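Local coordinates for antifreeze protein (Uncultured bacterium, PDB 6EIO), which binds ice through two faces of a beta-helical fold and probably restrains the growth of ice crystals, at residues I108-G114 / L128-D134; L117-L121 / A145-Q150; T154-T158 / A182-T186. One frame throughout, in Å; residues are numbered along the deposited sequence.

Interaction 1 of 3, residues I108-G114 / L128-D134; sequences ISGNIGG and LAVSSGD
Gly110 and Asn111 run parallel to Leu128 and Ala129, at the edge formed by strand 110-111. Ala129 is held through both its backbone groups: its N donates to Gly110 O (2.9 Å), and its O accepts from Ile112 N at 2.8 Å, nearly along the C=O axis. The two chains then part and meet again at the next corner, where Gly114 N donates to Asp134 O (2.7 Å).

Between these bonds the Asn111 side chain bridges the two segments. With CG anti to the backbone N (chi1 176°), the carboxamide reaches across to the turn at Ser131 and Ser132. Its OD1 accepts from Ser131 N (2.9 Å) over one face of the amide plane and from Gly113 N (3.0 Å) over the other, the second bond closing an Asx turn; a weak, longer bond from Ser132 N adds to this. Asn111 ND2 donates to Ser132 OG (3.1 Å), which lies somewhat out of the amide plane. Gripped through both its oxygen and its nitrogen, the group is fixed against rotation and ties one turn to the other.

Apolar contacts line the inner side. Leu128 CD1 rests on Ile112 CG2 (3.7 Å), the two side chains crossing at about a right angle, and also approaches Ile108 CG1 (4.2 Å). Leu128 also packs on Ile149 and Ile151 of strand 147-151. With an alanine here, Ile108 and Ile112 would probably lose their shared partner, and a gap would be likely to open beneath the strand pair. The Asn111 bridge is a feature of this edge; the in-register parallel pairing of successive coils, with branched aliphatics inward, is the stacking of a parallel beta-helix, here the irregular solenoid of the ice-binding-like family.

Interaction 2 of 3, residues L117-L121 / A145-Q150; sequences LTPGL and AIFVIQ
Phe147 and Pro119 meet because the phenylalanine CG lies opposite its own carbonyl carbon (chi1 -49°), swinging the ring alongside the pyrrolidine; Leu121, with CG opposite the backbone N (chi1 -178°), lays CD1 against Val148 CG1 (3.7 Å) on the other face of the strands. The pair belongs to a parallel beta-helix and joins the starts of strands 120-124 and 147-151 from successive coils. Gly120 carries the backbone register: its N donates to Ile146 O (3.0 Å, in the carbonyl plane), and its O receives Val148 N at 2.9 Å in a nearly straight bond, 167° at the hydrogen. The backbone of Gly120 is bent into a shape in which any side chain would collide with the carbonyl oxygen of Pro119, so glycine fits here.

The Phe147 ring has Pro119 CB 4.3 Å above its plane, displaced toward the rim, and Phe137 meets it edge-to-face. On the face of Leu121 the contact reaches the flanking helix 81-99: Gln150 NE2 donates to Ala97 O and to Arg100 O just past its end, while its amide group lies against Leu121 CD1. The tightest spot is at the turn, where Pro119 CG presses on Ala145 CB at 3.4 Å, closer than usual for two carbons.

Interaction 3 of 3, residues T154-T158 / A182-T186; sequences TLTTT and ASFGT
Thr157 and Leu155 pack firmly against Phe184, Gly185 and Ala182 on the buried face of this parallel pair. The Thr157 hydroxyl anchors the close side: OG1 sits between the backbone N and the carbonyl carbon (chi1 63°), where it accepts from Gly185 N (3.0 Å), a bond better formed than the weak one from the same N to Thr157 O. Thr157 OG1 is also hydrogen-bonded to Thr188 OG1, so this oxygen on a buried residue has two hydrogen-bond partners. It comes within 3.8 Å of Phe184 CD1, near the ring plane and at its edge, and Leu155 CD2 also lies at the ring edge, 4.0 Å from Phe184 CZ. Phe190 and Phe202 pack against the same ring.

The opposite face is looser. Partly exposed Thr156 and Ser183 stand there side by side, with Thr156 CG2 lying 4.2 Å from Ser183 CB, and the pairing rests on the backbone: Ser183 N donates to Leu155 O (2.9 Å) and Thr157 N to Ser183 O (3.0 Å), the strand axes being 10° from parallel. Small polar residues outside and leucine and phenylalanine inside mark one flat face of a parallel beta-helix, the fold of the ice-binding-like family.

Overall arrangement
Interactions 1 and 3 sit on one parallel sheet, where strands 128-130 and 155-157 are neighbours: Leu128 N bonds to Thr154 O, and Ser131 O probably takes a hydrogen bond from Thr158 OG1. Interaction 2 lies on another wall of the helix, and the core connects it to interaction 1 through Leu128 against Ile149 and Ile108 against Leu117. The chemistry follows position. At the sheet edge formed by strand 110-111, interaction 1 is partly exposed and relies on an asparagine amide; interaction 2 is buried and mostly apolar in its side chains, with a glycine carrying the backbone bonds; interaction 3, also buried, combines a phenylalanine ring with an internal threonine hydroxyl and keeps its small polar residues outside.

Interaction 1 of 3, residues I108-G114 / L128-D134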
ATOM      1  N   ILE A 108     -16.050  -7.488  -0.932  1.00 10.03           N
ATOM      2  CA  ILE A 108     -15.330  -8.349   0.005  1.00  9.42           C
ATOM      3  C   ILE A 108     -15.204  -7.538   1.279  1.00  8.19           C
ATOM      4  O   ILE A 108     -15.032  -6.325   1.208  1.00 12.18           O
ATOM      5  CB  ILE A 108     -13.877  -8.750  -0.462  1.00 10.56           C
ATOM      6  CG1 ILE A 108     -13.010  -7.511  -0.757  1.00 11.38           C
ATOM      7  CG2 ILE A 108     -13.901  -9.718  -1.645  1.00 13.76           C
ATOM      8  CD1 ILE A 108     -11.544  -7.823  -1.096  1.00 15.89           C
ATOM      9  N   SER A 109     -15.133  -8.194   2.431  1.00  8.19           N
ATOM     10  CA  SER A 109     -14.871  -7.467   3.669  1.00  7.59           C
ATOM     11  C   SER A 109     -14.347  -8.445   4.701  1.00  7.06           C
ATOM     12  O   SER A 109     -14.399  -9.662   4.525  1.00  8.40           O
ATOM     13  CB  SER A 109     -16.100  -6.732   4.186  1.00 11.68           C
ATOM     14  OG  SER A 109     -17.065  -7.681   4.587  1.00 15.67           O
ATOM     15  N   GLY A 110     -13.851  -7.893   5.798  1.00  6.74           N
ATOM     16  CA  GLY A 110     -13.415  -8.737   6.876  1.00  7.15           C
ATOM     17  C   GLY A 110     -12.158  -9.518   6.529  1.00  6.56           C
ATOM     18  O   GLY A 110     -11.300  -9.074   5.771  1.00  6.43           O
ATOM     19  N   ASN A 111     -12.033 -10.689   7.129  1.00  7.48           N
ATOM     20  CA  ASN A 111     -10.857 -11.517   6.899  1.00  7.95           C
ATOM     21  C   ASN A 111     -10.872 -12.067   5.478  1.00  7.98           C
ATOM     22  O   ASN A 111     -11.811 -12.765   5.086  1.00 10.99           O
ATOM     23  CB  ASN A 111     -10.833 -12.660   7.898  1.00 10.83           C
ATOM     24  CG  ASN A 111      -9.695 -13.612   7.647  1.00 11.61           C
ATOM     25  OD1 ASN A 111      -8.571 -13.207   7.342  1.00 10.24           O
ATOM     26  ND2 ASN A 111      -9.971 -14.896   7.786  1.00 21.20           N
ATOM     27  N   ILE A 112      -9.801 -11.786   4.729  1.00  7.65           N
ATOM     28  CA  ILE A 112      -9.596 -12.326   3.394  1.00  8.01           C
ATOM     29  C   ILE A 112      -8.428 -13.300   3.342  1.00  8.05           C
ATOM     30  O   ILE A 112      -8.022 -13.715   2.252  1.00  8.71           O
ATOM     31  CB  ILE A 112      -9.475 -11.227   2.326  1.00  9.13           C
ATOM     32  CG1 ILE A 112      -8.317 -10.281   2.621  1.00 10.14           C
ATOM     33  CG2 ILE A 112     -10.794 -10.477   2.215  1.00 13.22           C
ATOM     34  CD1 ILE A 112      -8.034  -9.331   1.483  1.00 11.23           C
ATOM     35  N   GLY A 113      -7.895 -13.700   4.492  1.00  9.54           N
ATOM     36  CA  GLY A 113      -6.904 -14.756   4.491  1.00 10.04           C
ATOM     37  C   GLY A 113      -7.461 -16.021   3.863  1.00  7.93           C
ATOM     38  O   GLY A 113      -8.625 -16.370   4.050  1.00  9.43           O
ATOM     39  N   GLY A 114      -6.617 -16.704   3.094  1.00  8.12           N
ATOM     40  CA  GLY A 114      -6.994 -17.887   2.352  1.00 10.34           C
ATOM     41  C   GLY A 114      -7.597 -17.619   0.994  1.00  9.65           C
ATOM     42  O   GLY A 114      -7.812 -18.565   0.233  1.00 14.35           O
ATOM     43  N   LEU A 128     -11.105  -4.415   6.487  1.00  5.80           N
ATOM     44  CA  LEU A 128     -10.551  -5.515   5.715  1.00  5.41           C
ATOM     45  C   LEU A 128      -9.299  -5.994   6.440  1.00  5.46           C
ATOM     46  O   LEU A 128      -8.512  -5.175   6.929  1.00  6.46           O
ATOM     47  CB  LEU A 128     -10.198  -5.055   4.299  1.00  5.75           C
ATOM     48  CG  LEU A 128      -9.952  -6.175   3.288  1.00  6.05           C
ATOM     49  CD1 LEU A 128     -11.235  -6.927   2.981  1.00  7.40           C
ATOM     50  CD2 LEU A 128      -9.361  -5.586   2.019  1.00  7.63           C
ATOM     51  N   ALA A 129      -9.121  -7.310   6.526  1.00  5.48           N
ATOM     52  CA  ALA A 129      -8.032  -7.854   7.325  1.00  6.15           C
ATOM     53  C   ALA A 129      -7.472  -9.101   6.674  1.00  5.94           C
ATOM     54  O   ALA A 129      -8.171  -9.810   5.969  1.00  7.33           O
ATOM     55  CB  ALA A 129      -8.514  -8.204   8.732  1.00  9.00           C
ATOM     56  N   VAL A 130      -6.203  -9.359   6.923  1.00  8.45           N
ATOM     57  CA  VAL A 130      -5.640 -10.681   6.714  1.00 12.93           C
ATOM     58  C   VAL A 130      -5.355 -11.209   8.115  1.00 13.91           C
ATOM     59  O   VAL A 130      -4.368 -10.822   8.745  1.00 14.88           O
ATOM     60  CB  VAL A 130      -4.389 -10.654   5.826  1.00 15.96           C
ATOM     61  CG1 VAL A 130      -4.023 -12.056   5.416  1.00 21.87           C
ATOM     62  CG2 VAL A 130      -4.604  -9.760   4.600  1.00 17.87           C
ATOM     63  N   SER A 131      -6.245 -12.068   8.633  1.00 17.11           N
ATOM     64  CA  SER A 131      -6.139 -12.507  10.024  1.00 19.81           C
ATOM     65  C   SER A 131      -5.711 -13.944  10.165  1.00 17.18           C
ATOM     66  O   SER A 131      -5.009 -14.276  11.117  1.00 22.53           O
ATOM     67  CB  SER A 131      -7.445 -12.295  10.814  1.00 20.56           C
ATOM     68  OG  SER A 131      -8.495 -13.173  10.475  1.00 17.07           O
ATOM     69  N   SER A 132      -6.085 -14.787   9.232  1.00 14.14           N
ATOM     70  CA  SER A 132      -5.642 -16.165   9.244  1.00 18.66           C
ATOM     71  C   SER A 132      -5.272 -16.433   7.811  1.00 18.31           C
ATOM     72  O   SER A 132      -5.968 -15.992   6.901  1.00 24.36           O
ATOM     73  CB  SER A 132      -6.768 -17.121   9.642  1.00 24.65           C
ATOM     74  OG  SER A 132      -7.848 -16.974   8.738  1.00 31.57           O
ATOM     75  N   GLY A 133      -4.164 -17.093   7.609  0.60 18.45           N
ATOM     76  CA  GLY A 133      -3.758 -17.288   6.249  0.60 13.66           C
ATOM     77  C   GLY A 133      -3.430 -16.046   5.436  0.60  9.83           C
ATOM     78  O   GLY A 133      -3.517 -14.872   5.839  0.60 10.94           O
ATOM     79  N   ASP A 134      -3.027 -16.369   4.228  1.00  7.70           N
ATOM     80  CA  ASP A 134      -2.407 -15.396   3.343  1.00  6.52           C
ATOM     81  C   ASP A 134      -3.402 -15.013   2.257  1.00  6.26           C
ATOM     82  O   ASP A 134      -4.302 -15.778   1.939  1.00  7.77           O
ATOM     83  CB  ASP A 134      -1.165 -15.996   2.700  1.00  6.70           C
ATOM     84  CG  ASP A 134      -0.169 -16.479   3.734  1.00  7.36           C
ATOM     85  OD1 ASP A 134       0.070 -15.737   4.703  1.00  7.85           O
ATOM     86  OD2 ASP A 134       0.364 -17.602   3.570  1.00 10.02           O
TER
HETATM   87  O   HOH W   1      -7.567 -18.835   6.174  1.00 47.05           O

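Interaction 2 of 3, residues L117-L121 / A145-Q150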
ATOM      1  N   LEU A 117      -7.554 -13.410  -5.035  1.00  6.62           N
ATOM      2  CA  LEU A 117      -8.184 -12.290  -5.720  1.00  5.70           C
ATOM      3  C   LEU A 117      -7.625 -12.218  -7.133  1.00  5.36           C
ATOM      4  O   LEU A 117      -6.416 -12.066  -7.328  1.00  5.93           O
ATOM      5  CB  LEU A 117      -7.939 -10.986  -4.967  1.00  6.60           C
ATOM      6  CG  LEU A 117      -8.417 -10.962  -3.520  1.00  9.46           C
ATOM      7  CD1 LEU A 117      -8.177  -9.593  -2.907  1.00 13.48           C
ATOM      8  CD2 LEU A 117      -9.888 -11.353  -3.425  1.00 13.29           C
ATOM      9  N   THR A 118      -8.513 -12.318  -8.110  1.00  5.34           N
ATOM     10  CA  THR A 118      -8.195 -12.146  -9.514  1.00  5.30           C
ATOM     11  C   THR A 118      -8.350 -10.670  -9.896  1.00  5.05           C
ATOM     12  O   THR A 118      -8.784  -9.839  -9.091  1.00  5.38           O
ATOM     13  CB  THR A 118      -9.081 -13.100 -10.332  1.00  5.69           C
ATOM     14  OG1 THR A 118     -10.440 -12.984  -9.890  1.00  6.23           O
ATOM     15  CG2 THR A 118      -8.647 -14.554 -10.127  1.00  7.03           C
ATOM     16  N   PRO A 119      -7.934 -10.282 -11.111  1.00  5.30           N
ATOM     17  CA  PRO A 119      -7.842  -8.846 -11.421  1.00  5.53           C
ATOM     18  C   PRO A 119      -9.187  -8.147 -11.369  1.00  5.35           C
ATOM     19  O   PRO A 119     -10.230  -8.719 -11.697  1.00  6.14           O
ATOM     20  CB  PRO A 119      -7.256  -8.828 -12.832  1.00  6.05           C
ATOM     21  CG  PRO A 119      -6.436 -10.100 -12.889  1.00  6.24           C
ATOM     22  CD  PRO A 119      -7.300 -11.099 -12.165  1.00  6.09           C
ATOM     23  N   GLY A 120      -9.147  -6.871 -11.002  1.00  5.29           N
ATOM     24  CA  GLY A 120     -10.334  -6.034 -11.041  1.00  5.70           C
ATOM     25  C   GLY A 120     -10.446  -5.140  -9.831  1.00  5.39           C
ATOM     26  O   GLY A 120      -9.430  -4.718  -9.254  1.00  6.20           O
ATOM     27  N   LEU A 121     -11.692  -4.818  -9.490  1.00  5.28           N
ATOM     28  CA  LEU A 121     -12.058  -3.814  -8.503  1.00  5.47           C
ATOM     29  C   LEU A 121     -12.826  -4.495  -7.378  1.00  5.76           C
ATOM     30  O   LEU A 121     -13.794  -5.237  -7.635  1.00  6.03           O
ATOM     31  CB  LEU A 121     -12.942  -2.757  -9.171  1.00  6.38           C
ATOM     32  CG  LEU A 121     -13.395  -1.594  -8.284  1.00  7.07           C
ATOM     33  CD1 LEU A 121     -12.227  -0.807  -7.725  1.00  9.02           C
ATOM     34  CD2 LEU A 121     -14.323  -0.688  -9.077  1.00  9.49           C
ATOM     35  N   ALA A 145      -2.154  -7.087 -15.410  1.00  6.36           N
ATOM     36  CA  ALA A 145      -3.381  -7.017 -14.628  1.00  6.33           C
ATOM     37  C   ALA A 145      -3.266  -6.042 -13.462  1.00  5.64           C
ATOM     38  O   ALA A 145      -2.266  -6.018 -12.745  1.00  6.01           O
ATOM     39  CB  ALA A 145      -3.696  -8.395 -14.061  1.00  8.33           C
ATOM     40  N   ILE A 146      -4.352  -5.310 -13.226  1.00  5.70           N
ATOM     41  CA  ILE A 146      -4.462  -4.343 -12.144  1.00  5.27           C
ATOM     42  C   ILE A 146      -5.500  -4.819 -11.126  1.00  5.13           C
ATOM     43  O   ILE A 146      -6.556  -5.360 -11.490  1.00  5.68           O
ATOM     44  CB  ILE A 146      -4.844  -2.950 -12.699  1.00  6.18           C
ATOM     45  CG1 ILE A 146      -3.774  -2.413 -13.659  1.00  6.63           C
ATOM     46  CG2 ILE A 146      -5.139  -1.958 -11.576  1.00  6.55           C
ATOM     47  CD1 ILE A 146      -2.461  -2.068 -13.015  1.00  7.58           C
ATOM     48  N   PHE A 147      -5.185  -4.598  -9.845  1.00  4.90           N
ATOM     49  CA  PHE A 147      -6.041  -4.950  -8.722  1.00  4.98           C
ATOM     50  C   PHE A 147      -6.214  -3.708  -7.860  1.00  4.94           C
ATOM     51  O   PHE A 147      -5.220  -3.160  -7.377  1.00  5.50           O
ATOM     52  CB  PHE A 147      -5.399  -6.060  -7.873  1.00  5.37           C
ATOM     53  CG  PHE A 147      -4.890  -7.269  -8.631  1.00  5.04           C
ATOM     54  CD1 PHE A 147      -3.662  -7.226  -9.287  1.00  5.32           C
ATOM     55  CD2 PHE A 147      -5.599  -8.475  -8.624  1.00  5.54           C
ATOM     56  CE1 PHE A 147      -3.154  -8.362  -9.914  1.00  5.87           C
ATOM     57  CE2 PHE A 147      -5.078  -9.599  -9.232  1.00  5.91           C
ATOM     58  CZ  PHE A 147      -3.865  -9.537  -9.888  1.00  5.91           C
ATOM     59  N   VAL A 148      -7.467  -3.277  -7.662  1.00  5.03           N
ATOM     60  CA  VAL A 148      -7.770  -2.093  -6.858  1.00  5.25           C
ATOM     61  C   VAL A 148      -8.725  -2.509  -5.748  1.00  5.27           C
ATOM     62  O   VAL A 148      -9.784  -3.085  -6.030  1.00  5.74           O
ATOM     63  CB  VAL A 148      -8.407  -0.980  -7.704  1.00  5.61           C
ATOM     64  CG1 VAL A 148      -8.784   0.218  -6.831  1.00  6.46           C
ATOM     65  CG2 VAL A 148      -7.476  -0.567  -8.842  1.00  6.94           C
ATOM     66  N   ILE A 149      -8.364  -2.195  -4.498  1.00  5.34           N
ATOM     67  CA  ILE A 149      -9.194  -2.538  -3.349  0.53  5.51           C
ATOM     68  C   ILE A 149      -9.541  -1.269  -2.594  1.00  5.35           C
ATOM     69  O   ILE A 149      -8.657  -0.537  -2.136  1.00  6.46           O
ATOM     70  CB  ILE A 149      -8.524  -3.550  -2.419  0.53  6.20           C
ATOM     71  CG1 ILE A 149      -8.202  -4.824  -3.182  0.53  7.80           C
ATOM     72  CG2 ILE A 149      -9.461  -3.865  -1.260  0.53  6.87           C
ATOM     73  CD1 ILE A 149      -7.318  -5.766  -2.419  0.53 10.50           C
ATOM     74  N   GLN A 150     -10.846  -1.006  -2.484  1.00  5.58           N
ATOM     75  CA  GLN A 150     -11.397   0.160  -1.801  1.00  5.74           C
ATOM     76  C   GLN A 150     -11.859  -0.278  -0.416  1.00  5.68           C
ATOM     77  O   GLN A 150     -12.608  -1.254  -0.301  1.00  7.27           O
ATOM     78  CB  GLN A 150     -12.619   0.695  -2.547  1.00  6.36           C
ATOM     79  CG  GLN A 150     -12.330   1.074  -3.986  1.00  7.02           C
ATOM     80  CD  GLN A 150     -13.586   1.350  -4.782  1.00  7.22           C
ATOM     81  OE1 GLN A 150     -14.638   0.728  -4.546  1.00  9.51           O
ATOM     82  NE2 GLN A 150     -13.492   2.246  -5.727  1.00  7.76           N
TER

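Interaction 3 of 3, residues T154-T158 / A182-T186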
ATOM      1  N   THR A 154     -10.619   0.402   8.192  1.00  5.48           N
ATOM      2  CA  THR A 154      -9.218   0.064   8.388  1.00  5.31           C
ATOM      3  C   THR A 154      -8.800  -1.158   7.583  1.00  5.01           C
ATOM      4  O   THR A 154      -9.615  -1.984   7.172  1.00  5.53           O
ATOM      5  CB  THR A 154      -8.935  -0.183   9.876  1.00  5.88           C
ATOM      6  OG1 THR A 154      -9.724  -1.298  10.305  1.00  7.22           O
ATOM      7  CG2 THR A 154      -9.236   1.032  10.734  1.00  6.45           C
ATOM      8  N   LEU A 155      -7.482  -1.254   7.406  1.00  5.10           N
ATOM      9  CA  LEU A 155      -6.811  -2.402   6.801  1.00  4.94           C
ATOM     10  C   LEU A 155      -5.796  -2.922   7.813  1.00  5.06           C
ATOM     11  O   LEU A 155      -4.918  -2.160   8.226  1.00  5.86           O
ATOM     12  CB  LEU A 155      -6.083  -1.959   5.525  1.00  5.41           C
ATOM     13  CG  LEU A 155      -5.162  -3.005   4.884  1.00  5.69           C
ATOM     14  CD1 LEU A 155      -5.905  -4.255   4.455  1.00  6.20           C
ATOM     15  CD2 LEU A 155      -4.443  -2.366   3.693  1.00  6.34           C
ATOM     16  N   THR A 156      -5.885  -4.196   8.196  1.00  5.24           N
ATOM     17  CA  THR A 156      -4.987  -4.724   9.211  1.00  5.98           C
ATOM     18  C   THR A 156      -4.561  -6.142   8.869  1.00  7.25           C
ATOM     19  O   THR A 156      -5.211  -6.865   8.114  1.00  9.64           O
ATOM     20  CB  THR A 156      -5.597  -4.723  10.610  1.00  8.54           C
ATOM     21  OG1 THR A 156      -6.728  -5.592  10.628  1.00 12.34           O
ATOM     22  CG2 THR A 156      -5.973  -3.325  11.027  1.00 11.69           C
ATOM     23  N   THR A 157      -3.435  -6.532   9.476  1.00  6.50           N
ATOM     24  CA  THR A 157      -2.982  -7.912   9.439  1.00  6.44           C
ATOM     25  C   THR A 157      -2.547  -8.338  10.839  1.00  6.65           C
ATOM     26  O   THR A 157      -2.004  -7.553  11.613  1.00  6.63           O
ATOM     27  CB  THR A 157      -1.813  -8.127   8.460  1.00  6.68           C
ATOM     28  OG1 THR A 157      -0.692  -7.374   8.907  1.00  5.89           O
ATOM     29  CG2 THR A 157      -2.184  -7.678   7.053  1.00  8.62           C
ATOM     30  N   THR A 158      -2.737  -9.617  11.138  1.00  7.74           N
ATOM     31  CA  THR A 158      -2.123 -10.212  12.321  1.00  7.51           C
ATOM     32  C   THR A 158      -0.671 -10.563  12.004  1.00  7.60           C
ATOM     33  O   THR A 158      -0.212 -10.497  10.860  1.00  9.10           O
ATOM     34  CB  THR A 158      -2.885 -11.474  12.748  1.00  7.05           C
ATOM     35  OG1 THR A 158      -2.989 -12.305  11.606  1.00  7.78           O
ATOM     36  CG2 THR A 158      -4.261 -11.170  13.301  1.00  9.94           C
ATOM     37  N   ALA A 182      -4.159   1.981   8.519  1.00  5.61           N
ATOM     38  CA  ALA A 182      -3.713   0.611   8.330  1.00  5.66           C
ATOM     39  C   ALA A 182      -2.697   0.231   9.401  1.00  5.55           C
ATOM     40  O   ALA A 182      -1.879   1.057   9.817  1.00  6.14           O
ATOM     41  CB  ALA A 182      -3.083   0.420   6.952  1.00  6.12           C
ATOM     42  N   SER A 183      -2.743  -1.036   9.825  1.00  5.30           N
ATOM     43  CA  SER A 183      -1.791  -1.540  10.809  0.52  5.82           C
ATOM     44  C   SER A 183      -1.395  -2.966  10.449  1.00  5.34           C
ATOM     45  O   SER A 183      -2.233  -3.869  10.348  1.00  6.75           O
ATOM     46  CB  SER A 183      -2.359  -1.453  12.226  0.52  8.14           C
ATOM     47  OG  SER A 183      -1.334  -1.452  13.215  0.52  8.99           O
ATOM     48  N   PHE A 184      -0.092  -3.159  10.283  1.00  5.06           N
ATOM     49  CA  PHE A 184       0.475  -4.421   9.842  1.00  5.18           C
ATOM     50  C   PHE A 184       1.215  -5.092  10.993  1.00  5.18           C
ATOM     51  O   PHE A 184       2.171  -4.541  11.546  1.00  6.32           O
ATOM     52  CB  PHE A 184       1.382  -4.187   8.634  1.00  5.52           C
ATOM     53  CG  PHE A 184       0.633  -3.549   7.498  1.00  5.30           C
ATOM     54  CD1 PHE A 184      -0.297  -4.298   6.785  1.00  6.29           C
ATOM     55  CD2 PHE A 184       0.780  -2.203   7.192  1.00  5.76           C
ATOM     56  CE1 PHE A 184      -1.040  -3.715   5.778  1.00  6.63           C
ATOM     57  CE2 PHE A 184       0.041  -1.621   6.168  1.00  6.43           C
ATOM     58  CZ  PHE A 184      -0.870  -2.379   5.464  1.00  5.91           C
ATOM     59  N   GLY A 185       0.767  -6.295  11.348  1.00  5.08           N
ATOM     60  CA  GLY A 185       1.343  -6.985  12.481  1.00  5.52           C
ATOM     61  C   GLY A 185       2.772  -7.431  12.235  1.00  4.99           C
ATOM     62  O   GLY A 185       3.254  -7.486  11.105  1.00  5.59           O
ATOM     63  N   THR A 186       3.451  -7.764  13.330  1.00  5.32           N
ATOM     64  CA  THR A 186       4.850  -8.180  13.265  0.60  5.12           C
ATOM     65  C   THR A 186       5.058  -9.218  12.174  1.00  5.11           C
ATOM     66  O   THR A 186       4.247 -10.128  12.004  1.00  6.22           O
ATOM     67  CB  THR A 186       5.320  -8.783  14.600  0.60  6.78           C
ATOM     68  OG1 THR A 186       4.459  -9.861  14.969  0.60  6.36           O
ATOM     69  CG2 THR A 186       5.348  -7.728  15.709  0.60  5.61           C
TER